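Local coordinates for 3-carboxy-cis,cis-muconate cycloisomerase (Acinetobacter calcoaceticus, PDB 1Q5N), which is a mostly helical, tetrameric enzyme of the fumarase/adenylosuccinate lyase superfamily, named as a cycloisomerase, at residues Gln39-Gln43 and Val44-Pro48; Ala51-Val54 and Ile55-Ala59; Ala59-Ala62 and Ile63-Asp67. One frame throughout, in Å; residues are numbered along the deposited sequence.

Interaction 1: Gln39-Gln43 and Val44-Pro48; sequences QAQAQ and VGVIP. Unlike the reference sequence in segment 39-43: Ala-40 (reference Gln).
Ile-47 turns its CG1 branch between its own backbone N and carbonyl carbon (chi1 69°), and this sends CG1 back onto the last turn of helix 23-43, where it lies 3.7 Å from Ala-42 N and also touches CB of Gln-41. The other branch, CG2, meets the amide end of Gln-41, 3.8 Å from its OE1; the Gln-41 chain, extended beyond CG, runs obliquely across Ile-47. Its amide NE2 is held elsewhere, by the backbone O of Trp-106. On the neighbouring residue, Ala-42 CA approaches Ile-47 O at 3.2 Å in an almost straight CA-H...O contact (168° at the hydrogen), so both the side chain and the carbonyl of Ile-47 bear on the helix. The turn is consistent with a Schellman motif at the C-terminus of the helix. Gly-45, with positive phi, sends its N-H to Ala-42 O at 3.2 Å (161° at the hydrogen), standing above the carbonyl plane, and Val-46 N lies 2.9 Å from Gln-41 O. Across the same turn the CB atoms of Gln-41 and Val-46 come into apolar contact. Gln-41 O also accepts Val-44 N at 3.2 Å, again from above its plane, and takes a weak, long bond from Ile-47 N. Val-44 drapes its CG2 over this carbonyl, 3.4 Å from Gln-41 O and only slightly farther from Ala-40 O. Val-44 and Val-46 rest on Ile-212 and Val-213 of helix 210-221, Val-46 and Ile-47 also touch Trp-106, and Ile-47 meets Tyr-103. Gln-43 NE2 is hydrogen-bonded to Gln-220 OE1 of helix 210-221.

Interaction 2: Ala51-Val54 and Ile55-Ala59; sequences AATV and IQRAA. Unlike the reference sequence in segment 51-54: Thr-53 (reference Asn), Val-54 (reference Cys). Unlike the reference sequence in segment 55-59: Ile-55 (reference Asp), Gln-56 (reference Arg), Arg-57 (reference Thr), Ala-58 (reference Cys), Ala-59 (reference Gln).
Thr-53 and Arg-57, one helical turn apart, lie side by side and point the same way. The methyl of Thr-53 lies against one face of the guanidinium, over its centre, with CG2 3.6 Å from Arg-57 CZ, a purely van der Waals approach that puts no donor against an acceptor. With CG2 anti to the backbone N, the methyl comes alongside the guanidinium, while OG1 is left beside the backbone N and bonds Gln-49 NE2. The arginine, extended from CG to NE, first passes Thr-53 O, with CG 3.5 Å from that oxygen, before its tip reaches the methyl.

Ile-55 is turned to another side. Its CG1 folds back beside Ala-51 O at 3.3 Å, flanking the carbonyl that accepts its own N-H. Ala-58 CB lies likewise against Val-54 O, at 3.3 Å, and Gln-56 CB against Ala-52 O. These contacts accompany the i to i+4 bonding of an alpha-helix: Ile-55 N to Ala-51 O is 2.9 Å, and Gln-56 N to Ala-52 O is 2.8 Å. Ala-58 N to Val-54 O repeats the pattern, whereas Arg-57 N to Thr-53 O is more bent, 142° at the hydrogen, and Arg-57 N leans weakly to Val-54 O as well.

Around helix 49-59, Ala-52 and Ala-59 pack on helix 23-43, through Ala-42 and through Val-31 and Val-35. Ile-55 and Ala-58 meet Val-93 of helix 82-94, and Ala-51 and Val-54 contact the loop residues that follow that helix.

Interaction 3: Ala59-Ala62 and Ile63-Asp67; sequences AKTA and IDKID. Unlike the reference sequence in segment 59-62: Ala-59 (reference Gln).
Between Ala-62 and Ile-66 the flat groups in play are peptides. Ile-66 N lies 2.9 Å from Ala-62 O, nearly in line with the C=O (170°), though the N-H...O angle is only 132°. The Ile-66 side chain runs alongside the same oxygen, bringing CG1 to 3.4 Å from Ala-62 O and CB and CD1 only slightly farther. Lys-65 N also reaches Ala-62 O at 2.9 Å, but its angle makes that bond weak.

One residue earlier, Thr-61 O takes two weak bonds, from Asp-64 N at 3.1 Å and from Lys-65 N at 3.4 Å. The whole is a single helical turn, 62-65, entered at Thr-61 in the N-cap position. The threonine hydroxyl makes no capping bond here: a chi1 of 68° sets OG1 close to both backbone neighbours of CA, where it meets the lysine. Lys-65, extended beyond CG, passes it at a slant, with CE 3.6 Å from Thr-61 OG1 and the CG methylene against Thr-61 O. The lysine's aliphatic part therefore does the touching, and Lys-65 also touches Ile-92 of helix 82-94.

Ala-62 and Ile-66 face inward to helix 82-94, on Leu-89 and on Gln-88 and Ile-92 respectively. Ile-63 and Asp-64 pack instead on Arg-24 of helix 23-43. The chain leaves helical angles at Ile-66, and Asp-67 becomes the N-cap of helix 68-78: its OD1 bonds Asp-69 N and, weakly, Ala-70 N, while its own N bonds Gln-88 OE1.

From the N terminus the contacts, each local, follow one another along the chain, the second and third sharing Ala-59; none nests or crosses. Interaction 1 closes the turn that ends helix 23-43 and sends the chain back into helix 49-59. Interaction 2 lies along that second helix; its centre is about 12 Å from that of interaction 1, and the two meet where Ala-42 CB and Ala-52 CB pack together. The end of helix 49-59 then leads through a short link at Lys-60 and Thr-61 into helix 62-65. Interactions 1 and 3 do not touch; their nearest atoms are about 9 Å apart. At this end of the elongated subunit interactions 2 and 3 pack on helix 82-94, interaction 1 on helix 210-221.

Interaction 1: Gln39-Gln43 and Val44-Pro48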
# COMPACT_ATOMS: atom_id res chain seq x y z
N GLN A 39 -32.78 22.52 -14.43
CA GLN A 39 -33.41 22.25 -15.70
C GLN A 39 -34.24 20.99 -15.72
O GLN A 39 -35.33 20.98 -16.27
CB GLN A 39 -32.38 22.16 -16.80
CG GLN A 39 -31.79 23.48 -17.19
CD GLN A 39 -30.91 23.34 -18.44
OE1 GLN A 39 -31.21 23.94 -19.48
NE2 GLN A 39 -29.84 22.52 -18.34
N ALA A 40 -33.71 19.92 -15.12
CA ALA A 40 -34.43 18.65 -15.12
C ALA A 40 -35.70 18.78 -14.32
O ALA A 40 -36.71 18.19 -14.68
CB ALA A 40 -33.56 17.54 -14.55
N GLN A 41 -35.64 19.54 -13.23
CA GLN A 41 -36.81 19.72 -12.37
C GLN A 41 -37.89 20.59 -13.04
O GLN A 41 -39.08 20.28 -12.93
CB GLN A 41 -36.41 20.32 -11.02
CG GLN A 41 -35.65 19.34 -10.19
CD GLN A 41 -35.12 19.93 -8.89
OE1 GLN A 41 -34.89 21.14 -8.78
NE2 GLN A 41 -34.90 19.07 -7.89
N ALA A 42 -37.48 21.65 -13.73
CA ALA A 42 -38.42 22.54 -14.43
C ALA A 42 -39.10 21.72 -15.53
O ALA A 42 -40.31 21.77 -15.71
CB ALA A 42 -37.67 23.74 -15.06
N GLN A 43 -38.32 20.93 -16.22
CA GLN A 43 -38.85 20.10 -17.28
C GLN A 43 -39.91 19.05 -16.85
O GLN A 43 -40.68 18.58 -17.69
CB GLN A 43 -37.66 19.44 -17.98
CG GLN A 43 -37.97 18.22 -18.76
CD GLN A 43 -36.73 17.62 -19.37
OE1 GLN A 43 -36.71 16.43 -19.75
NE2 GLN A 43 -35.68 18.45 -19.48
N VAL A 44 -39.96 18.66 -15.58
CA VAL A 44 -40.98 17.70 -15.14
C VAL A 44 -41.98 18.32 -14.17
O VAL A 44 -42.78 17.62 -13.54
CB VAL A 44 -40.36 16.46 -14.45
CG1 VAL A 44 -39.49 15.69 -15.41
CG2 VAL A 44 -39.58 16.88 -13.21
N GLY A 45 -41.93 19.64 -14.02
CA GLY A 45 -42.86 20.29 -13.13
C GLY A 45 -42.44 20.56 -11.70
O GLY A 45 -43.04 21.40 -11.05
N VAL A 46 -41.41 19.90 -11.19
CA VAL A 46 -41.02 20.16 -9.80
C VAL A 46 -40.68 21.62 -9.45
O VAL A 46 -40.85 22.03 -8.32
CB VAL A 46 -39.87 19.22 -9.38
CG1 VAL A 46 -39.46 19.49 -7.93
CG2 VAL A 46 -40.33 17.78 -9.59
N ILE A 47 -40.16 22.41 -10.39
CA ILE A 47 -39.94 23.82 -10.06
C ILE A 47 -40.35 24.59 -11.30
O ILE A 47 -40.36 24.04 -12.41
CB ILE A 47 -38.48 24.20 -9.68
CG1 ILE A 47 -37.58 24.09 -10.91
CG2 ILE A 47 -38.01 23.37 -8.49
CD1 ILE A 47 -36.21 24.66 -10.71
N PRO A 48 -40.71 25.87 -11.13
CA PRO A 48 -41.12 26.69 -12.28
C PRO A 48 -40.04 26.92 -13.31
O PRO A 48 -38.90 27.24 -12.97
CB PRO A 48 -41.59 27.98 -11.63
CG PRO A 48 -40.77 28.06 -10.36
CD PRO A 48 -40.74 26.64 -9.87

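Interaction 2: Ala51-Val54 and Ile55-Ala59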
# COMPACT_ATOMS: atom_id res chain seq x y z
N ALA A 51 -37.77 29.93 -12.85
CA ALA A 51 -36.60 29.86 -11.96
C ALA A 51 -35.40 29.19 -12.65
O ALA A 51 -34.28 29.68 -12.56
CB ALA A 51 -36.97 29.13 -10.68
N ALA A 52 -35.66 28.07 -13.34
CA ALA A 52 -34.63 27.34 -14.05
C ALA A 52 -33.91 28.25 -15.04
O ALA A 52 -32.67 28.20 -15.16
CB ALA A 52 -35.22 26.15 -14.79
N THR A 53 -34.67 29.08 -15.75
CA THR A 53 -34.07 29.98 -16.74
C THR A 53 -33.18 31.04 -16.08
O THR A 53 -32.13 31.38 -16.61
CB THR A 53 -35.14 30.64 -17.65
OG1 THR A 53 -35.69 29.66 -18.53
CG2 THR A 53 -34.53 31.73 -18.51
N VAL A 54 -33.59 31.57 -14.93
CA VAL A 54 -32.78 32.56 -14.24
C VAL A 54 -31.48 31.92 -13.69
O VAL A 54 -30.40 32.51 -13.75
CB VAL A 54 -33.57 33.16 -13.09
CG1 VAL A 54 -32.64 33.90 -12.14
CG2 VAL A 54 -34.63 34.08 -13.64
N ILE A 55 -31.61 30.72 -13.15
CA ILE A 55 -30.46 29.99 -12.62
C ILE A 55 -29.49 29.68 -13.81
O ILE A 55 -28.30 29.99 -13.76
CB ILE A 55 -30.96 28.69 -11.93
CG1 ILE A 55 -31.69 29.04 -10.64
CG2 ILE A 55 -29.81 27.78 -11.63
CD1 ILE A 55 -32.39 27.86 -10.04
N GLN A 56 -30.00 29.10 -14.89
CA GLN A 56 -29.18 28.79 -16.05
C GLN A 56 -28.43 30.01 -16.59
O GLN A 56 -27.31 29.87 -17.10
CB GLN A 56 -30.07 28.22 -17.15
CG GLN A 56 -29.39 28.10 -18.48
CD GLN A 56 -30.29 27.39 -19.47
OE1 GLN A 56 -31.42 26.97 -19.11
NE2 GLN A 56 -29.82 27.25 -20.71
N ARG A 57 -29.03 31.19 -16.50
CA ARG A 57 -28.38 32.39 -16.99
C ARG A 57 -27.42 32.97 -15.99
O ARG A 57 -26.38 33.48 -16.37
CB ARG A 57 -29.40 33.46 -17.35
CG ARG A 57 -30.05 33.32 -18.71
CD ARG A 57 -31.00 34.49 -18.95
NE ARG A 57 -31.92 34.21 -20.05
CZ ARG A 57 -33.17 34.68 -20.12
NH1 ARG A 57 -33.65 35.46 -19.14
NH2 ARG A 57 -33.94 34.37 -21.18
N ALA A 58 -27.79 32.94 -14.72
CA ALA A 58 -26.90 33.48 -13.70
C ALA A 58 -25.63 32.63 -13.61
O ALA A 58 -24.56 33.14 -13.29
CB ALA A 58 -27.60 33.52 -12.34
N ALA A 59 -25.77 31.34 -13.91
CA ALA A 59 -24.67 30.38 -13.85
C ALA A 59 -23.53 30.70 -14.80
O ALA A 59 -22.35 30.55 -14.45
CB ALA A 59 -25.19 28.98 -14.14

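Interaction 3: Ala59-Ala62 and Ile63-Asp67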
# COMPACT_ATOMS: atom_id res chain seq x y z
N ALA A 59 -25.77 31.34 -13.91
CA ALA A 59 -24.67 30.38 -13.85
C ALA A 59 -23.53 30.70 -14.80
O ALA A 59 -22.35 30.55 -14.45
CB ALA A 59 -25.19 28.98 -14.14
N LYS A 60 -23.88 31.12 -16.01
CA LYS A 60 -22.88 31.45 -17.01
C LYS A 60 -21.73 32.31 -16.46
O LYS A 60 -20.62 32.25 -17.00
CB LYS A 60 -23.55 32.12 -18.22
CG LYS A 60 -24.65 31.25 -18.87
CD LYS A 60 -25.21 31.90 -20.15
CE LYS A 60 -26.29 31.03 -20.84
NZ LYS A 60 -26.85 31.69 -22.08
N THR A 61 -21.95 33.08 -15.40
CA THR A 61 -20.84 33.89 -14.86
C THR A 61 -20.57 33.70 -13.38
O THR A 61 -19.81 34.47 -12.79
CB THR A 61 -21.07 35.40 -15.03
OG1 THR A 61 -22.17 35.81 -14.20
CG2 THR A 61 -21.31 35.74 -16.49
N ALA A 62 -21.19 32.70 -12.76
CA ALA A 62 -21.02 32.50 -11.33
C ALA A 62 -19.58 32.25 -10.97
O ALA A 62 -19.11 32.69 -9.91
CB ALA A 62 -21.88 31.34 -10.87
N ILE A 63 -18.87 31.55 -11.84
CA ILE A 63 -17.48 31.21 -11.59
C ILE A 63 -16.64 32.45 -11.35
O ILE A 63 -15.74 32.44 -10.52
CB ILE A 63 -16.88 30.44 -12.76
CG1 ILE A 63 -15.48 29.94 -12.39
CG2 ILE A 63 -16.84 31.31 -14.01
CD1 ILE A 63 -15.52 28.78 -11.42
N ASP A 64 -16.95 33.54 -12.06
CA ASP A 64 -16.20 34.77 -11.88
C ASP A 64 -16.60 35.54 -10.65
O ASP A 64 -15.80 36.32 -10.11
CB ASP A 64 -16.33 35.65 -13.12
CG ASP A 64 -15.69 35.01 -14.32
OD1 ASP A 64 -14.45 34.79 -14.25
OD2 ASP A 64 -16.41 34.70 -15.30
N LYS A 65 -17.81 35.31 -10.19
CA LYS A 65 -18.30 36.00 -9.00
C LYS A 65 -18.00 35.28 -7.67
O LYS A 65 -18.07 35.90 -6.62
CB LYS A 65 -19.79 36.23 -9.10
CG LYS A 65 -20.22 37.10 -10.28
CD LYS A 65 -21.72 37.24 -10.23
CE LYS A 65 -22.29 38.02 -11.37
NZ LYS A 65 -23.76 38.07 -11.11
N ILE A 66 -17.66 33.99 -7.72
CA ILE A 66 -17.36 33.22 -6.53
C ILE A 66 -16.03 33.56 -5.82
O ILE A 66 -15.00 33.68 -6.45
CB ILE A 66 -17.45 31.73 -6.89
CG1 ILE A 66 -18.92 31.31 -6.82
CG2 ILE A 66 -16.54 30.90 -6.00
CD1 ILE A 66 -19.17 30.01 -7.37
N ASP A 67 -16.07 33.73 -4.50
CA ASP A 67 -14.88 34.09 -3.69
C ASP A 67 -14.17 32.82 -3.22
O ASP A 67 -14.60 32.18 -2.26
CB ASP A 67 -15.30 34.91 -2.46
CG ASP A 67 -14.11 35.33 -1.60
OD1 ASP A 67 -12.96 35.10 -2.01
OD2 ASP A 67 -14.33 35.91 -0.51